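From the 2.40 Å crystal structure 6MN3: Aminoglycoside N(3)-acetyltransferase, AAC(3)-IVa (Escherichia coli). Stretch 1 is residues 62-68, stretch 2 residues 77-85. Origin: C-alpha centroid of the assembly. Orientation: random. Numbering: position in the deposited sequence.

Stretch 1 62-68: MPSWSGL
Stretch 2, residues 77-85: TSPVTPDLG

Contact between residues 62-68 and 77-85 of one chain of the aminoglycoside N(3)-acetyltransferase AAC(3)-IVa. The first stretch enters as extended strand at Met62 (phi/psi -141/148) and Pro63 (-63/151, C-gamma endo), and continues through Ser64 (-158/41), Trp65 (-94/166) and Ser66 (-95/-38) to Gly67 (82/-10) and Leu68 (-85/106). The second begins at Thr77 (-130/-32), runs extended from Ser78 to Thr81 (-60/118, -77/153, -67/146, -58/141), then takes helical angles at Pro82, Asp83 and Leu84 (-63/-14, -75/-15, -91/-9) before Gly85 (101/170), the N-cap of a following helix. The two run antiparallel: the CA atoms of Ser66 and Thr81 lie 4.6 Å apart, those of Pro63 and Leu84 7.3 Å, and together the stretches bury 387 Å².

One backbone hydrogen bond fixes the register, Thr81 N to Trp65 O at 2.8 Å and 162°, nearly straight. The same carbonyl receives a CA-H...O contact, Val80 CA to Trp65 O at 3.4 Å. Ser66, chi1 m (-75°), donates from OG to Pro79 O at 3.2 Å; although its CA-to-CB bond points away overall, this rotamer leaves the hydroxyl within reach of that carbonyl, and Ser66 OG also lies 3.7 Å from Ser78 CB. Thr81 points its CB toward the first stretch, 3.2 Å from Ser66 O. With chi1 t (166°), its methyl approaches the indole, CG2 3.5 Å from Trp65 CD1 and oblique to the ring, while OG1 accepts a weak bond from Asp83 N at 3.4 Å. Thr81 O accepts from Leu84 N at 3.1 Å, closing a turn; Leu84 at its end faces the indole. Gly85 N to Pro82 O, 3.5 Å, is weak.

The CA-to-CB bond of Trp65 points away from the second stretch, yet chi1 p (53°) and chi2 75° bring the indole nearer it. Leu84, pointing toward the first stretch with chi1 m (-75°) and chi2 t (178°), sets CD1 over one ring face: it stands 3.6 Å from the centroid of the five-membered ring, 17° off the normal, a CH-pi contact, with Leu84 CD1 3.4 Å from Trp65 CE2. The same methyl meets proline, Leu84 CD1 to Pro63 CB at 3.7 Å, so it bridges ring face and pyrrolidine. Val80 lies sideways with chi1 t (-172°); its CG2 packs 3.2 Å from Ser64 OG, and CG1 comes 4.3 Å from Pro63 O. Ser64, chi1 t (-163°), has its OG hydrogen-bonded elsewhere in the structure.

At Gly67 a CB would point toward the second stretch, 3.6 Å from Thr81 CB, and would jam against the preceding carbonyl, as it would at Gly85; these backbone angles call for glycine. Around the contact, Met62 (m, t, t), Thr77 (p) and Asp83 (chi1 t, chi2 40°) make no cross-contact; Leu68 (m, t) stays 5.8 Å off at its nearest side-chain approach.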

ATOM      1  N   MET A  62      -3.430   6.361  -1.034  1.00 38.00           N
ATOM      2  CA  MET A  62      -2.137   5.920  -1.531  1.00 31.59           C
ATOM      3  C   MET A  62      -1.097   6.037  -0.428  1.00 33.69           C
ATOM      4  O   MET A  62      -1.188   6.928   0.425  1.00 33.31           O
ATOM      5  CB  MET A  62      -1.673   6.744  -2.739  1.00 30.30           C
ATOM      6  CG  MET A  62      -2.521   6.579  -3.976  1.00 32.37           C
ATOM      7  SD  MET A  62      -1.784   7.456  -5.357  1.00 40.64           S
ATOM      8  CE  MET A  62      -3.187   7.591  -6.459  1.00 40.80           C
ATOM      9  N   PRO A  63      -0.100   5.154  -0.421  1.00 36.21           N
ATOM     10  CA  PRO A  63       1.034   5.345   0.488  1.00 37.05           C
ATOM     11  C   PRO A  63       1.770   6.630   0.143  1.00 41.11           C
ATOM     12  O   PRO A  63       1.779   7.078  -1.006  1.00 40.62           O
ATOM     13  CB  PRO A  63       1.905   4.109   0.236  1.00 39.90           C
ATOM     14  CG  PRO A  63       1.513   3.638  -1.124  1.00 41.45           C
ATOM     15  CD  PRO A  63       0.051   3.950  -1.254  1.00 37.92           C
ATOM     16  N   SER A  64       2.387   7.232   1.159  1.00 51.17           N
ATOM     17  CA  SER A  64       2.998   8.542   0.975  1.00 52.00           C
ATOM     18  C   SER A  64       4.071   8.821   2.019  1.00 56.52           C
ATOM     19  O   SER A  64       4.170   9.943   2.524  1.00 60.72           O
ATOM     20  CB  SER A  64       1.920   9.630   1.026  1.00 52.24           C
ATOM     21  OG  SER A  64       2.390  10.848   0.478  1.00 62.08           O
ATOM     22  N   TRP A  65       4.882   7.818   2.347  1.00 57.04           N
ATOM     23  CA  TRP A  65       5.924   7.996   3.345  1.00 61.18           C
ATOM     24  C   TRP A  65       7.249   8.376   2.685  1.00 62.94           C
ATOM     25  O   TRP A  65       7.433   8.245   1.473  1.00 60.65           O
ATOM     26  CB  TRP A  65       6.085   6.735   4.195  1.00 60.28           C
ATOM     27  CG  TRP A  65       6.300   5.480   3.417  1.00 59.23           C
ATOM     28  CD1 TRP A  65       7.443   5.095   2.777  1.00 54.86           C
ATOM     29  CD2 TRP A  65       5.349   4.430   3.209  1.00 55.49           C
ATOM     30  NE1 TRP A  65       7.260   3.873   2.177  1.00 54.75           N
ATOM     31  CE2 TRP A  65       5.983   3.442   2.427  1.00 53.25           C
ATOM     32  CE3 TRP A  65       4.024   4.230   3.605  1.00 52.35           C
ATOM     33  CZ2 TRP A  65       5.335   2.275   2.034  1.00 48.59           C
ATOM     34  CZ3 TRP A  65       3.382   3.070   3.213  1.00 46.40           C
ATOM     35  CH2 TRP A  65       4.037   2.107   2.436  1.00 48.32           C
ATOM     36  N   SER A  66       8.184   8.848   3.512  1.00 63.33           N
ATOM     37  CA  SER A  66       9.440   9.416   3.035  1.00 71.03           C
ATOM     38  C   SER A  66      10.578   8.405   3.002  1.00 78.96           C
ATOM     39  O   SER A  66      11.409   8.441   2.087  1.00 79.91           O
ATOM     40  CB  SER A  66       9.846  10.601   3.913  1.00 72.10           C
ATOM     41  OG  SER A  66       9.050  11.738   3.639  1.00 71.95           O
ATOM     42  N   GLY A  67      10.646   7.513   3.989  1.00 78.74           N
ATOM     43  CA  GLY A  67      11.747   6.583   4.100  1.00 81.35           C
ATOM     44  C   GLY A  67      12.994   7.142   4.748  1.00 84.24           C
ATOM     45  O   GLY A  67      13.911   6.369   5.053  1.00 90.41           O
ATOM     46  N   LEU A  68      13.065   8.453   4.968  1.00 84.88           N
ATOM     47  CA  LEU A  68      14.218   9.069   5.615  1.00 90.70           C
ATOM     48  C   LEU A  68      14.038   8.985   7.126  1.00 97.96           C
ATOM     49  O   LEU A  68      13.227   9.718   7.702  1.00 96.39           O
ATOM     50  CB  LEU A  68      14.375  10.517   5.161  1.00 89.49           C
ATOM     51  CG  LEU A  68      14.302  10.775   3.654  1.00 85.20           C
ATOM     52  CD1 LEU A  68      13.965  12.232   3.379  1.00 86.23           C
ATOM     53  CD2 LEU A  68      15.607  10.385   2.976  1.00 83.89           C
ATOM     54  N   THR A  77       5.681  19.364   2.332  1.00 71.06           N
ATOM     55  CA  THR A  77       6.868  19.458   1.489  1.00 72.10           C
ATOM     56  C   THR A  77       7.584  18.121   1.345  1.00 70.88           C
ATOM     57  O   THR A  77       8.183  17.849   0.298  1.00 70.12           O
ATOM     58  CB  THR A  77       7.847  20.504   2.039  1.00 79.01           C
ATOM     59  OG1 THR A  77       8.318  20.094   3.330  1.00 78.95           O
ATOM     60  CG2 THR A  77       7.180  21.870   2.152  1.00 78.25           C
ATOM     61  N   SER A  78       7.538  17.288   2.381  1.00 70.89           N
ATOM     62  CA  SER A  78       8.295  16.041   2.395  1.00 70.34           C
ATOM     63  C   SER A  78       7.875  15.147   1.234  1.00 71.44           C
ATOM     64  O   SER A  78       6.706  14.737   1.167  1.00 70.84           O
ATOM     65  CB  SER A  78       8.102  15.304   3.719  1.00 70.82           C
ATOM     66  OG  SER A  78       8.781  15.960   4.778  1.00 79.80           O
ATOM     67  N   PRO A  79       8.775  14.828   0.307  1.00 69.53           N
ATOM     68  CA  PRO A  79       8.393  14.009  -0.845  1.00 62.92           C
ATOM     69  C   PRO A  79       8.260  12.540  -0.484  1.00 69.26           C
ATOM     70  O   PRO A  79       8.890  12.037   0.451  1.00 62.80           O
ATOM     71  CB  PRO A  79       9.548  14.224  -1.834  1.00 64.48           C
ATOM     72  CG  PRO A  79      10.395  15.332  -1.247  1.00 68.75           C
ATOM     73  CD  PRO A  79      10.172  15.275   0.223  1.00 70.05           C
ATOM     74  N   VAL A  80       7.414  11.850  -1.249  1.00 63.90           N
ATOM     75  CA  VAL A  80       7.284  10.407  -1.107  1.00 60.72           C
ATOM     76  C   VAL A  80       8.578   9.739  -1.558  1.00 58.84           C
ATOM     77  O   VAL A  80       9.265  10.216  -2.472  1.00 57.68           O
ATOM     78  CB  VAL A  80       6.077   9.895  -1.914  1.00 56.70           C
ATOM     79  CG1 VAL A  80       5.811   8.436  -1.616  1.00 58.79           C
ATOM     80  CG2 VAL A  80       4.849  10.725  -1.602  1.00 55.82           C
ATOM     81  N   THR A  81       8.927   8.639  -0.898  1.00 58.77           N
ATOM     82  CA  THR A  81      10.121   7.901  -1.281  1.00 64.85           C
ATOM     83  C   THR A  81      10.017   7.467  -2.742  1.00 66.77           C
ATOM     84  O   THR A  81       8.932   7.092  -3.204  1.00 67.95           O
ATOM     85  CB  THR A  81      10.314   6.676  -0.385  1.00 66.99           C
ATOM     86  OG1 THR A  81      11.291   5.805  -0.969  1.00 69.72           O
ATOM     87  CG2 THR A  81       9.003   5.923  -0.218  1.00 60.62           C
ATOM     88  N   PRO A  82      11.115   7.519  -3.501  1.00 68.35           N
ATOM     89  CA  PRO A  82      11.045   7.156  -4.926  1.00 66.75           C
ATOM     90  C   PRO A  82      10.662   5.708  -5.170  1.00 66.33           C
ATOM     91  O   PRO A  82      10.310   5.364  -6.305  1.00 63.39           O
ATOM     92  CB  PRO A  82      12.461   7.451  -5.437  1.00 65.99           C
ATOM     93  CG  PRO A  82      13.324   7.406  -4.218  1.00 68.50           C
ATOM     94  CD  PRO A  82      12.473   7.927  -3.100  1.00 70.13           C
ATOM     95  N   ASP A  83      10.711   4.851  -4.148  1.00 67.07           N
ATOM     96  CA  ASP A  83      10.327   3.457  -4.316  1.00 68.43           C
ATOM     97  C   ASP A  83       8.820   3.270  -4.418  1.00 60.70           C
ATOM     98  O   ASP A  83       8.374   2.194  -4.834  1.00 57.77           O
ATOM     99  CB  ASP A  83      10.879   2.623  -3.160  1.00 83.22           C
ATOM    100  CG  ASP A  83      11.040   1.161  -3.523  1.00 94.67           C
ATOM    101  OD1 ASP A  83      11.474   0.876  -4.659  1.00 98.11           O
ATOM    102  OD2 ASP A  83      10.733   0.298  -2.672  1.00 97.16           O
ATOM    103  N   LEU A  84       8.027   4.277  -4.052  1.00 56.50           N
ATOM    104  CA  LEU A  84       6.577   4.175  -4.140  1.00 51.52           C
ATOM    105  C   LEU A  84       6.025   4.661  -5.474  1.00 51.07           C
ATOM    106  O   LEU A  84       4.831   4.473  -5.737  1.00 49.43           O
ATOM    107  CB  LEU A  84       5.923   4.950  -2.989  1.00 45.82           C
ATOM    108  CG  LEU A  84       6.001   4.253  -1.627  1.00 48.14           C
ATOM    109  CD1 LEU A  84       5.371   5.098  -0.536  1.00 48.78           C
ATOM    110  CD2 LEU A  84       5.341   2.882  -1.688  1.00 49.08           C
ATOM    111  N   GLY A  85       6.852   5.274  -6.315  1.00 50.65           N
ATOM    112  CA  GLY A  85       6.467   5.627  -7.664  1.00 45.81           C
ATOM    113  C   GLY A  85       6.113   7.098  -7.814  1.00 52.55           C
ATOM    114  O   GLY A  85       5.977   7.851  -6.845  1.00 60.64           O
TER